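Local coordinates for protein isomaltose glucohydrolase (Kribbella flavida, PDB 5Z3E) that hydrolyses the alpha-1,6-glucosidic linkage of isomaltose from its non-reducing end, releasing beta-D-glucose and D-glucose inside the cell, at residues G77-E82 with H385-I390; G109-L114 with G128-R133; D113-V118 with L185-D190; A181-L186 with A228-A233; C271-G276 with G324-A329. The protein carries 1 engineered substitution. One frame throughout, in Å; residues are numbered along the deposited sequence.

How the contacts relate
The five contacts fall into two groups. Contacts 2, 3 and 4 form one continuous cluster. Contacts 2 and 3 share helix 108-119, and their centres are about 9 Å apart. Contacts 3 and 4 share helix 175-188, with centres about 11 Å apart. Tyr184 joins contact 4 to contact 2 through a probable hydrogen bond from Leu130 N to its OH. Contacts 1 and 5 form the second group, about 14 Å between centres, where Trp325 packs on Ile390 and Met387. The Met387 side chain lies about 11 Å from that of the engineered Ala355, at the inferred catalytic base position. Gly128 lies about 8 Å from the side chain of Trp145, a substrate-binding residue by similarity.

Contact 1: residues G77-E82 with H385-I390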
# COMPACT_ATOMS: atom_id res chain seq x y z
N GLY A 77 -1.39 0.32 -6.92
CA GLY A 77 -0.75 -0.38 -8.01
C GLY A 77 0.40 -1.26 -7.57
O GLY A 77 0.60 -2.34 -8.13
N SER A 78 1.17 -0.82 -6.58
CA SER A 78 2.31 -1.58 -6.12
C SER A 78 1.88 -2.87 -5.39
O SER A 78 2.46 -3.93 -5.61
CB SER A 78 3.18 -0.73 -5.20
OG SER A 78 3.82 0.31 -5.92
N PHE A 79 0.86 -2.77 -4.53
CA PHE A 79 0.36 -3.99 -3.91
C PHE A 79 -0.30 -4.91 -4.94
O PHE A 79 -0.17 -6.12 -4.86
CB PHE A 79 -0.60 -3.68 -2.76
CG PHE A 79 0.08 -3.29 -1.49
CD1 PHE A 79 0.80 -4.21 -0.75
CD2 PHE A 79 -0.08 -2.02 -0.96
CE1 PHE A 79 1.39 -3.86 0.46
CE2 PHE A 79 0.46 -1.69 0.27
CZ PHE A 79 1.23 -2.60 0.95
N THR A 80 -1.02 -4.33 -5.90
CA THR A 80 -1.60 -5.10 -6.98
C THR A 80 -0.51 -5.85 -7.73
O THR A 80 -0.61 -7.05 -7.98
CB THR A 80 -2.44 -4.20 -7.92
OG1 THR A 80 -3.51 -3.61 -7.18
CG2 THR A 80 -3.03 -4.95 -9.07
N ALA A 81 0.56 -5.13 -8.08
CA ALA A 81 1.68 -5.72 -8.80
C ALA A 81 2.34 -6.83 -8.02
O ALA A 81 2.79 -7.82 -8.61
CB ALA A 81 2.71 -4.64 -9.15
N GLU A 82 2.46 -6.69 -6.70
CA GLU A 82 3.04 -7.73 -5.87
C GLU A 82 2.18 -8.99 -5.88
O GLU A 82 2.70 -10.10 -5.98
CB GLU A 82 3.27 -7.21 -4.45
CG GLU A 82 3.72 -8.25 -3.45
CD GLU A 82 5.07 -8.91 -3.68
OE1 GLU A 82 5.78 -8.60 -4.65
OE2 GLU A 82 5.40 -9.79 -2.82
N HIS A 385 -8.17 -7.21 -4.69
CA HIS A 385 -7.73 -8.42 -5.36
C HIS A 385 -6.25 -8.69 -5.23
O HIS A 385 -5.82 -9.83 -5.05
CB HIS A 385 -8.18 -8.39 -6.83
CG HIS A 385 -9.67 -8.55 -6.98
ND1 HIS A 385 -10.27 -9.79 -6.90
CD2 HIS A 385 -10.67 -7.65 -7.14
CE1 HIS A 385 -11.57 -9.63 -7.01
NE2 HIS A 385 -11.86 -8.35 -7.16
N GLY A 386 -5.44 -7.62 -5.32
CA GLY A 386 -4.01 -7.81 -5.13
C GLY A 386 -3.68 -8.33 -3.75
O GLY A 386 -2.84 -9.23 -3.61
N MET A 387 -4.31 -7.76 -2.74
CA MET A 387 -4.07 -8.20 -1.38
C MET A 387 -4.57 -9.62 -1.13
O MET A 387 -3.95 -10.39 -0.39
CB MET A 387 -4.70 -7.26 -0.36
CG MET A 387 -4.20 -5.89 -0.33
SD MET A 387 -2.38 -5.76 0.00
CE MET A 387 -2.32 -6.25 1.67
N TYR A 388 -5.70 -9.98 -1.73
CA TYR A 388 -6.18 -11.35 -1.65
C TYR A 388 -5.12 -12.32 -2.20
O TYR A 388 -4.81 -13.34 -1.57
CB TYR A 388 -7.49 -11.51 -2.43
CG TYR A 388 -7.96 -12.94 -2.40
CD1 TYR A 388 -8.64 -13.44 -1.32
CD2 TYR A 388 -7.66 -13.81 -3.45
CE1 TYR A 388 -9.01 -14.77 -1.27
CE2 TYR A 388 -8.00 -15.13 -3.41
CZ TYR A 388 -8.71 -15.61 -2.35
OH TYR A 388 -9.06 -16.94 -2.27
N LEU A 389 -4.56 -11.98 -3.36
CA LEU A 389 -3.52 -12.81 -3.94
C LEU A 389 -2.31 -12.95 -3.03
O LEU A 389 -1.75 -14.05 -2.90
CB LEU A 389 -3.10 -12.29 -5.31
CG LEU A 389 -4.13 -12.47 -6.41
CD1 LEU A 389 -3.63 -11.82 -7.68
CD2 LEU A 389 -4.41 -13.97 -6.66
N ILE A 390 -1.88 -11.86 -2.39
CA ILE A 390 -0.76 -11.93 -1.48
C ILE A 390 -1.06 -12.87 -0.33
O ILE A 390 -0.25 -13.73 0.00
CB ILE A 390 -0.35 -10.53 -0.98
CG1 ILE A 390 0.14 -9.66 -2.13
CG2 ILE A 390 0.72 -10.66 0.10
CD1 ILE A 390 0.35 -8.20 -1.78
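Met387 SD meets the Phe79 ring in a Met-aromatic contact. The sulfur sits 4.1 Å from the ring centroid and 33° off the ring normal, an oblique approach. Met387 SD is 3.6 Å from Phe79 CD1. The Met387 chain bends at both chi2 and chi3, and this folding brings SD round to the ring. Ile390 meets the same ring differently. Ile390 CD1 lies at the ring edge, near the plane, 4.1 Å from Phe79 CD1. The same methyl, Ile390 CD1, reaches Glu82 CG at 3.8 Å, where the two side chains cross at about a right angle. Only the aliphatic part of Glu82 is used here; its carboxylate forms salt bridges with Arg86 and Arg166. The backbones also come close. Gly386 CA is 4.1 Å from Thr80 CA, and a beta carbon on Gly386 would clash there. The absence of a side chain at Gly386 lets the axes of the two segments approach to 7.6 Å, at 39°. Helices 32-52, 151-167 and 317-329 surround the pair. These are two helices packed closely at Gly386, with a Met-aromatic contact, buried in the (alpha/alpha)6-barrel fold of family 15.

Contact 2: residues G109-L114 with G128-R133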
# COMPACT_ATOMS: atom_id res chain seq x y z
N GLY A 109 13.41 16.09 -13.99
CA GLY A 109 13.65 17.53 -13.88
C GLY A 109 12.86 18.17 -12.76
O GLY A 109 13.39 19.00 -12.02
N GLN A 110 11.60 17.76 -12.57
CA GLN A 110 10.78 18.30 -11.47
C GLN A 110 11.45 17.98 -10.15
O GLN A 110 11.54 18.85 -9.28
CB GLN A 110 9.36 17.75 -11.56
CG GLN A 110 8.44 18.26 -10.45
CD GLN A 110 7.01 17.78 -10.59
OE1 GLN A 110 6.68 17.00 -11.46
NE2 GLN A 110 6.14 18.22 -9.68
N VAL A 111 11.88 16.73 -9.97
CA VAL A 111 12.54 16.35 -8.73
C VAL A 111 13.86 17.11 -8.56
O VAL A 111 14.14 17.63 -7.48
CB VAL A 111 12.72 14.84 -8.64
CG1 VAL A 111 13.63 14.43 -7.52
CG2 VAL A 111 11.35 14.18 -8.51
N ASP A 112 14.66 17.22 -9.62
CA ASP A 112 15.91 17.97 -9.51
C ASP A 112 15.62 19.41 -9.09
O ASP A 112 16.37 19.97 -8.28
CB ASP A 112 16.68 17.93 -10.82
CG ASP A 112 17.29 16.56 -11.10
OD1 ASP A 112 17.38 15.74 -10.17
OD2 ASP A 112 17.70 16.36 -12.25
N ASP A 113 14.58 20.01 -9.64
CA ASP A 113 14.24 21.38 -9.28
C ASP A 113 13.77 21.48 -7.83
O ASP A 113 14.11 22.47 -7.15
CB ASP A 113 13.16 21.91 -10.21
CG ASP A 113 13.65 22.18 -11.63
OD1 ASP A 113 14.87 22.15 -11.87
OD2 ASP A 113 12.77 22.38 -12.50
N LEU A 114 13.00 20.53 -7.33
CA LEU A 114 12.58 20.54 -5.94
C LEU A 114 13.79 20.46 -5.02
O LEU A 114 13.87 21.16 -4.03
CB LEU A 114 11.62 19.38 -5.65
CG LEU A 114 10.25 19.47 -6.31
CD1 LEU A 114 9.51 18.14 -6.12
CD2 LEU A 114 9.38 20.60 -5.77
N GLY A 128 3.62 22.07 -5.06
CA GLY A 128 4.64 21.80 -6.05
C GLY A 128 5.18 20.37 -6.04
O GLY A 128 6.07 20.06 -6.83
N MET A 129 4.68 19.53 -5.16
CA MET A 129 5.25 18.21 -4.98
C MET A 129 4.77 17.23 -6.06
O MET A 129 3.90 17.53 -6.86
CB MET A 129 4.91 17.73 -3.56
CG MET A 129 5.47 18.66 -2.49
SD MET A 129 7.27 18.84 -2.49
CE MET A 129 7.71 17.37 -1.65
N LEU A 130 5.38 16.04 -6.08
CA LEU A 130 4.92 15.01 -7.01
C LEU A 130 3.50 14.57 -6.63
O LEU A 130 3.09 14.68 -5.46
CB LEU A 130 5.86 13.81 -7.01
CG LEU A 130 7.25 14.01 -7.51
CD1 LEU A 130 8.02 12.71 -7.53
CD2 LEU A 130 7.23 14.60 -8.88
N PRO A 131 2.73 14.10 -7.60
CA PRO A 131 1.30 13.87 -7.37
C PRO A 131 0.99 12.54 -6.70
O PRO A 131 1.83 11.64 -6.57
CB PRO A 131 0.71 13.91 -8.77
CG PRO A 131 1.82 13.32 -9.59
CD PRO A 131 3.09 13.92 -9.01
N THR A 132 -0.28 12.46 -6.31
CA THR A 132 -0.90 11.25 -5.78
C THR A 132 -1.63 10.52 -6.91
O THR A 132 -1.28 9.39 -7.25
CB THR A 132 -1.81 11.63 -4.63
OG1 THR A 132 -0.95 12.10 -3.59
CG2 THR A 132 -2.64 10.45 -4.16
N ARG A 133 -2.62 11.13 -7.53
CA ARG A 133 -3.27 10.49 -8.67
C ARG A 133 -2.47 10.72 -9.92
O ARG A 133 -2.04 11.85 -10.17
CB ARG A 133 -4.69 11.03 -8.90
CG ARG A 133 -5.62 10.84 -7.73
CD ARG A 133 -7.04 11.13 -8.14
NE ARG A 133 -7.93 11.21 -6.99
CZ ARG A 133 -9.25 11.14 -7.07
NH1 ARG A 133 -9.84 11.05 -8.25
NH2 ARG A 133 -9.95 11.10 -5.99
O HOH W 1 3.31 17.54 -9.56
O HOH W 2 7.15 21.29 -8.92
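Gln110, Val111 and Leu114 of helix 108-119 pack against Gly128, Met129 and Leu130, on the irregular chain that returns after this helix. It is a helix-loop contact within the (alpha/alpha)6-barrel fold of family 15. Gln110 is fully stretched: CG stands opposite the backbone N (chi1 -180°) and chi2 is 176°. This carries the amide out alongside Leu130, the two side chains sliding past each other in opposite directions. Leu130 CD2 rests 3.6 Å from Gln110 CD. The other branch, Leu130 CD1, meets Val111 CG2 at 3.8 Å, crossing at about a right angle. So one leucine fork spans two helix residues. Tyr184 OH takes a hydrogen bond from Leu130 N. The Gln110 amide has several partners, some of them weak. OE1 pairs with Arg107, while Gln110 NE2 makes a weak hydrogen bond to Gly128 O at 3.4 Å. A water 2.9 Å from Gln110 NE2 lies within bonding distance of Met129 O as well. A second water donates to Gly128 O at 2.7 Å and is only weakly bound by NE2. Gly128 O receives an apolar neighbour too: the methyl Leu114 CD2 lies 3.5 Å from it.

Contact 3: residues D113-V118 with L185-D190; sequences DLLAAV and LLAFWD
Phe188 is the aromatic centre of this contact, and three side chains of helix 108-119 touch it. Leu114 CB meets the ring at its edge, close to the plane, 4.1 Å from Phe188 CZ. Leu115 CD1 comes in obliquely, 3.8 Å from Phe188 CE2. Val118 CG2 is also oblique, 3.8 Å from Phe188 CE1, and its side chain runs past the ring in the opposite direction. The ring is sent across to the other helix because Phe188 CG lies opposite its own carbonyl carbon (chi1 -62°). Ala187 adds to the ring's setting from the same chain, its CB lying 3.7 Å above one face, toward the rim.

The purely aliphatic pair is Leu115 CD1 with Ala187 CB, at 3.6 Å. Leu115 CD1 thus touches both Ala187 and the aromatic ring. With an alanine in place of Phe188, Leu114 and Val118 would probably lose their partner in 185-190 and Leu115 one of its two, and a gap would be likely to open between the two helices.

The backbones are not bonded to each other across the contact. Val118 N donates to Leu114 O, which sets these two residues one helical turn apart on the side that meets Phe188.

Other parts of the chain close the cluster. Pro124 packs on Leu114 and Val118, while Met129 and the Tyr184 ring touch Phe188. This is apolar packing of helix 108-119 against the C-terminal end region of helix 175-188, in the outer part of the family 15 catalytic domain, whose fold is an (alpha/alpha)6 barrel.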
# COMPACT_ATOMS: atom_id res chain seq x y z
N ASP A 113 14.58 20.01 -9.64
CA ASP A 113 14.24 21.38 -9.28
C ASP A 113 13.77 21.48 -7.83
O ASP A 113 14.11 22.47 -7.15
CB ASP A 113 13.16 21.91 -10.21
CG ASP A 113 13.65 22.18 -11.63
OD1 ASP A 113 14.87 22.15 -11.87
OD2 ASP A 113 12.77 22.38 -12.50
N LEU A 114 13.00 20.53 -7.33
CA LEU A 114 12.58 20.54 -5.94
C LEU A 114 13.79 20.46 -5.02
O LEU A 114 13.87 21.16 -4.03
CB LEU A 114 11.62 19.38 -5.65
CG LEU A 114 10.25 19.47 -6.31
CD1 LEU A 114 9.51 18.14 -6.12
CD2 LEU A 114 9.38 20.60 -5.77
N LEU A 115 14.74 19.58 -5.37
CA LEU A 115 15.92 19.40 -4.56
C LEU A 115 16.79 20.65 -4.57
O LEU A 115 17.35 21.05 -3.56
CB LEU A 115 16.73 18.19 -5.01
CG LEU A 115 16.21 16.81 -4.44
CD1 LEU A 115 14.80 16.54 -4.22
CD2 LEU A 115 16.93 15.73 -5.31
N ALA A 116 16.91 21.29 -5.74
CA ALA A 116 17.67 22.54 -5.82
C ALA A 116 17.00 23.63 -4.97
O ALA A 116 17.71 24.44 -4.35
CB ALA A 116 17.76 22.97 -7.25
N ALA A 117 15.67 23.68 -4.99
CA ALA A 117 14.92 24.64 -4.18
C ALA A 117 15.22 24.45 -2.69
O ALA A 117 15.52 25.40 -1.97
CB ALA A 117 13.45 24.58 -4.49
N VAL A 118 15.16 23.19 -2.23
CA VAL A 118 15.54 22.89 -0.87
C VAL A 118 16.95 23.39 -0.57
O VAL A 118 17.20 24.01 0.47
CB VAL A 118 15.43 21.38 -0.57
CG1 VAL A 118 16.04 21.05 0.77
CG2 VAL A 118 13.98 20.94 -0.64
N LEU A 185 12.56 10.66 -2.08
CA LEU A 185 12.32 10.22 -0.73
C LEU A 185 13.42 10.59 0.24
O LEU A 185 13.14 10.92 1.39
CB LEU A 185 12.06 8.71 -0.70
CG LEU A 185 10.77 8.26 -1.36
CD1 LEU A 185 10.69 6.76 -1.39
CD2 LEU A 185 9.56 8.88 -0.67
N LEU A 186 14.67 10.57 -0.21
CA LEU A 186 15.76 10.97 0.69
C LEU A 186 15.58 12.42 1.11
O LEU A 186 15.95 12.79 2.22
CB LEU A 186 17.12 10.75 0.05
CG LEU A 186 17.53 9.30 -0.17
CD1 LEU A 186 18.84 9.26 -0.93
CD2 LEU A 186 17.66 8.53 1.13
N ALA A 187 15.05 13.26 0.23
CA ALA A 187 14.82 14.66 0.54
C ALA A 187 13.60 14.91 1.40
O ALA A 187 13.60 15.85 2.19
CB ALA A 187 14.70 15.45 -0.74
N PHE A 188 12.54 14.12 1.23
CA PHE A 188 11.22 14.49 1.74
C PHE A 188 10.60 13.48 2.70
O PHE A 188 9.44 13.64 3.09
CB PHE A 188 10.28 14.82 0.59
CG PHE A 188 10.74 15.99 -0.22
CD1 PHE A 188 10.88 17.23 0.36
CD2 PHE A 188 11.06 15.87 -1.57
CE1 PHE A 188 11.31 18.31 -0.35
CE2 PHE A 188 11.50 16.94 -2.29
CZ PHE A 188 11.63 18.15 -1.70
N TRP A 189 11.35 12.47 3.13
CA TRP A 189 10.78 11.45 3.99
C TRP A 189 10.20 11.99 5.29
O TRP A 189 9.26 11.40 5.81
CB TRP A 189 11.81 10.38 4.29
CG TRP A 189 12.89 10.86 5.14
CD1 TRP A 189 14.07 11.43 4.74
CD2 TRP A 189 12.92 10.85 6.57
NE1 TRP A 189 14.83 11.76 5.82
CE2 TRP A 189 14.13 11.40 6.96
CE3 TRP A 189 12.02 10.42 7.56
CZ2 TRP A 189 14.50 11.51 8.32
CZ3 TRP A 189 12.35 10.54 8.88
CH2 TRP A 189 13.56 11.10 9.24
N ASP A 190 10.78 13.06 5.82
CA ASP A 190 10.42 13.57 7.13
C ASP A 190 9.41 14.70 7.07
O ASP A 190 9.10 15.30 8.11
CB ASP A 190 11.64 14.01 7.91
CG ASP A 190 12.39 15.13 7.28
OD1 ASP A 190 12.24 15.39 6.09
OD2 ASP A 190 13.18 15.79 8.07

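Contact 4: residues A181-L186 with A228-A233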
# COMPACT_ATOMS: atom_id res chain seq x y z
N ALA A 181 12.77 8.21 -7.66
CA ALA A 181 12.04 7.96 -6.42
C ALA A 181 12.94 8.03 -5.20
O ALA A 181 12.55 8.58 -4.16
CB ALA A 181 11.35 6.61 -6.51
N VAL A 182 14.14 7.44 -5.29
CA VAL A 182 15.06 7.48 -4.17
C VAL A 182 15.45 8.91 -3.84
O VAL A 182 15.41 9.33 -2.69
CB VAL A 182 16.31 6.61 -4.41
CG1 VAL A 182 17.35 6.87 -3.35
CG2 VAL A 182 15.96 5.14 -4.46
N ASP A 183 15.86 9.68 -4.85
CA ASP A 183 16.27 11.06 -4.59
C ASP A 183 15.14 11.84 -3.92
O ASP A 183 15.37 12.64 -3.01
CB ASP A 183 16.69 11.75 -5.88
CG ASP A 183 18.07 11.32 -6.39
OD1 ASP A 183 18.86 10.74 -5.64
OD2 ASP A 183 18.35 11.67 -7.57
N TYR A 184 13.91 11.65 -4.41
CA TYR A 184 12.75 12.34 -3.85
C TYR A 184 12.55 11.95 -2.38
O TYR A 184 12.36 12.83 -1.52
CB TYR A 184 11.55 11.98 -4.71
CG TYR A 184 10.26 12.69 -4.35
CD1 TYR A 184 10.11 14.05 -4.54
CD2 TYR A 184 9.16 11.99 -3.87
CE1 TYR A 184 8.91 14.69 -4.27
CE2 TYR A 184 7.96 12.61 -3.61
CZ TYR A 184 7.83 13.96 -3.82
OH TYR A 184 6.66 14.64 -3.64
N LEU A 185 12.56 10.66 -2.08
CA LEU A 185 12.32 10.22 -0.73
C LEU A 185 13.42 10.59 0.24
O LEU A 185 13.14 10.92 1.39
CB LEU A 185 12.06 8.71 -0.70
CG LEU A 185 10.77 8.26 -1.36
CD1 LEU A 185 10.69 6.76 -1.39
CD2 LEU A 185 9.56 8.88 -0.67
N LEU A 186 14.67 10.57 -0.21
CA LEU A 186 15.76 10.97 0.69
C LEU A 186 15.58 12.42 1.11
O LEU A 186 15.95 12.79 2.22
CB LEU A 186 17.12 10.75 0.05
CG LEU A 186 17.53 9.30 -0.17
CD1 LEU A 186 18.84 9.26 -0.93
CD2 LEU A 186 17.66 8.53 1.13
N ALA A 228 25.05 1.95 -6.40
CA ALA A 228 24.30 3.17 -6.61
C ALA A 228 24.85 4.26 -5.71
O ALA A 228 25.23 4.01 -4.56
CB ALA A 228 22.84 2.95 -6.30
N PRO A 229 24.87 5.51 -6.18
CA PRO A 229 25.44 6.58 -5.35
C PRO A 229 24.74 6.80 -4.03
O PRO A 229 25.34 7.26 -3.07
CB PRO A 229 25.34 7.83 -6.25
CG PRO A 229 24.54 7.44 -7.32
CD PRO A 229 24.48 5.99 -7.52
N TRP A 230 23.46 6.46 -3.97
CA TRP A 230 22.61 6.62 -2.81
C TRP A 230 22.56 5.37 -1.93
O TRP A 230 21.80 5.36 -0.95
CB TRP A 230 21.20 7.03 -3.25
CG TRP A 230 20.66 6.29 -4.45
CD1 TRP A 230 20.46 6.82 -5.69
CD2 TRP A 230 20.26 4.91 -4.54
NE1 TRP A 230 19.93 5.89 -6.53
CE2 TRP A 230 19.80 4.71 -5.87
CE3 TRP A 230 20.22 3.84 -3.66
CZ2 TRP A 230 19.33 3.48 -6.31
CZ3 TRP A 230 19.76 2.62 -4.10
CH2 TRP A 230 19.32 2.46 -5.42
N SER A 231 23.34 4.33 -2.22
CA SER A 231 23.21 3.08 -1.51
C SER A 231 23.26 3.25 0.02
O SER A 231 22.35 2.83 0.73
CB SER A 231 24.29 2.09 -1.97
OG SER A 231 24.24 0.91 -1.24
N ALA A 232 24.35 3.81 0.53
CA ALA A 232 24.48 3.97 1.97
C ALA A 232 23.42 4.88 2.54
O ALA A 232 22.88 4.64 3.63
CB ALA A 232 25.88 4.51 2.30
N ALA A 233 23.14 5.97 1.84
CA ALA A 233 22.19 6.96 2.32
C ALA A 233 20.83 6.33 2.60
O ALA A 233 20.15 6.72 3.55
CB ALA A 233 22.07 8.11 1.34
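Trp230 NE1 bonds to Asp179 OD1 while Val182 lies over the indole ring. The contact between the two segments is itself apolar. Val182 CG1 is over one face of the indole, 3.7 Å from the centroid of the Trp230 five-membered ring and 19° off its normal. That is a CH-pi contact, and the ring atom nearest Val182 CG1 is Trp230 CG at 3.5 Å. The opposite face carries Ala228 CB, 3.4 Å above the ring plane. The indole is therefore clamped between a helix valine and an alanine of its own loop.

The Trp230 side chain is turned so that CG stands between the backbone N and the carbonyl carbon (chi1 43°). The type I turn from Ala228 to Ser231 brings the alanine methyl to the ring, closed by Ser231 N donating to Ala228 O.

Leu186 N donates to Val182 O at 2.9 Å, an ordinary helical bond. It places Val182 and Leu186 one turn apart, and both lean on Trp230. Leu186 extends the packing toward the start of helix 231-248. Leu186 CD1 meets Trp230 CB at 4.0 Å and Ala233 CB at 4.1 Å. Leu186 CD2 lies 3.9 Å from Ala233 O. The nearby Asp183 carboxylate is engaged with Arg108 in a salt bridge.

The contact thus fastens the loop and first turn of helix 231-248 to helix 175-188. Helix 206-220 adds Val219 against both Val182 and Trp230, and helix 151-167 places Leu157 beside Val182.

Contact 5: residues C271-G276 with G324-A329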
# COMPACT_ATOMS: atom_id res chain seq x y z
N CYS A 271 3.67 -1.88 8.62
CA CYS A 271 4.96 -1.50 9.17
C CYS A 271 5.77 -2.69 9.68
O CYS A 271 6.98 -2.55 9.92
CB CYS A 271 4.74 -0.54 10.32
SG CYS A 271 4.02 1.02 9.83
N VAL A 272 5.10 -3.82 9.89
CA VAL A 272 5.76 -5.07 10.26
C VAL A 272 6.05 -5.81 8.97
O VAL A 272 7.19 -5.77 8.47
CB VAL A 272 4.90 -5.87 11.28
CG1 VAL A 272 5.65 -7.11 11.70
CG2 VAL A 272 4.55 -5.01 12.48
N VAL A 273 5.04 -6.43 8.37
CA VAL A 273 5.15 -7.02 7.04
C VAL A 273 4.25 -6.23 6.10
O VAL A 273 3.05 -6.08 6.37
CB VAL A 273 4.73 -8.50 7.08
CG1 VAL A 273 4.74 -9.12 5.71
CG2 VAL A 273 5.59 -9.28 8.05
N PRO A 274 4.77 -5.71 4.98
CA PRO A 274 6.09 -6.01 4.40
C PRO A 274 7.17 -5.00 4.70
O PRO A 274 8.30 -5.21 4.28
CB PRO A 274 5.79 -5.99 2.90
CG PRO A 274 4.75 -4.91 2.76
CD PRO A 274 3.88 -5.07 3.99
N PHE A 275 6.89 -3.89 5.40
CA PHE A 275 7.85 -2.79 5.39
C PHE A 275 8.98 -2.88 6.41
O PHE A 275 9.96 -2.14 6.28
CB PHE A 275 7.13 -1.47 5.44
CG PHE A 275 6.17 -1.26 4.21
CD1 PHE A 275 6.57 -1.63 2.92
CD2 PHE A 275 4.96 -0.75 4.40
CE1 PHE A 275 5.73 -1.47 1.82
CE2 PHE A 275 4.09 -0.51 3.28
CZ PHE A 275 4.52 -0.96 2.03
N GLY A 276 8.89 -3.75 7.40
CA GLY A 276 10.06 -4.16 8.17
C GLY A 276 10.63 -3.21 9.22
O GLY A 276 11.80 -3.33 9.55
N GLY A 324 -4.21 -10.39 8.01
CA GLY A 324 -4.00 -11.80 7.81
C GLY A 324 -2.57 -12.15 7.40
O GLY A 324 -2.01 -13.14 7.86
N TRP A 325 -2.00 -11.34 6.50
CA TRP A 325 -0.63 -11.54 6.03
C TRP A 325 0.32 -11.47 7.22
O TRP A 325 1.22 -12.28 7.39
CB TRP A 325 -0.36 -10.46 5.00
CG TRP A 325 0.99 -10.44 4.32
CD1 TRP A 325 2.01 -11.34 4.38
CD2 TRP A 325 1.39 -9.43 3.41
NE1 TRP A 325 3.03 -10.93 3.55
CE2 TRP A 325 2.67 -9.76 2.94
CE3 TRP A 325 0.79 -8.26 2.94
CZ2 TRP A 325 3.36 -8.96 2.02
CZ3 TRP A 325 1.46 -7.48 2.04
CH2 TRP A 325 2.73 -7.82 1.59
N ASN A 326 0.10 -10.46 8.07
CA ASN A 326 0.91 -10.27 9.26
C ASN A 326 0.75 -11.42 10.27
O ASN A 326 1.73 -11.83 10.89
CB ASN A 326 0.63 -8.91 9.86
CG ASN A 326 1.53 -7.89 9.23
OD1 ASN A 326 2.67 -7.74 9.68
ND2 ASN A 326 1.10 -7.28 8.14
N LEU A 327 -0.47 -11.94 10.41
CA LEU A 327 -0.68 -13.09 11.29
C LEU A 327 0.04 -14.31 10.74
O LEU A 327 0.71 -15.03 11.49
CB LEU A 327 -2.17 -13.33 11.44
CG LEU A 327 -2.90 -12.28 12.28
CD1 LEU A 327 -4.41 -12.39 12.10
CD2 LEU A 327 -2.52 -12.38 13.74
N ALA A 328 -0.05 -14.54 9.43
CA ALA A 328 0.65 -15.68 8.83
C ALA A 328 2.15 -15.59 9.09
O ALA A 328 2.79 -16.56 9.47
CB ALA A 328 0.37 -15.76 7.35
N ALA A 329 2.71 -14.39 8.90
CA ALA A 329 4.14 -14.19 9.05
C ALA A 329 4.59 -14.41 10.48
O ALA A 329 5.77 -14.73 10.72
CB ALA A 329 4.51 -12.77 8.59
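Val273 CG1 sits over one face of the Trp325 indole. It is 3.6 Å from the centroid of the five-membered ring and 25° off the normal, a CH-pi contact. Trp325 turns CG opposite its backbone N, which lays the indole against the loop. Pro274 continues the cover toward the six-membered ring. Pro274 CD lies off-centre there, and Pro274 CG is 3.7 Å from Trp325 CH2, the two side chains crossing at about a right angle. The peptide bond before Pro274 is cis. The second methyl of Val273, CG2, packs on Ala329 CB at 3.7 Å, one turn further along the helix.

The polar edge belongs to Asn326. Its amide grips the backbone of Val273 at two points. Val273 N donates to Asn326 OD1 at 3.0 Å, with an angle of 147° at the hydrogen. Asn326 ND2 donates to Val273 O at 2.9 Å and 159°. Each acceptor is met in its carbonyl plane, on a lone pair. The pair fixes which way round the amide lies, and ND2 also bonds to Leu322 O within its own helix. With a leucine in place of Asn326, Val273 N and O would probably lose these side-chain partners, and the loop would be likely to be held less firmly, by apolar packing alone.

The contact pins the loop before helix 283-296 to helix 317-329. Helix 382-394 packs on Trp325, Trp158 of helix 151-167 touches Pro274 and Trp325, and helix 283-296 lies against Val272 and Asn326.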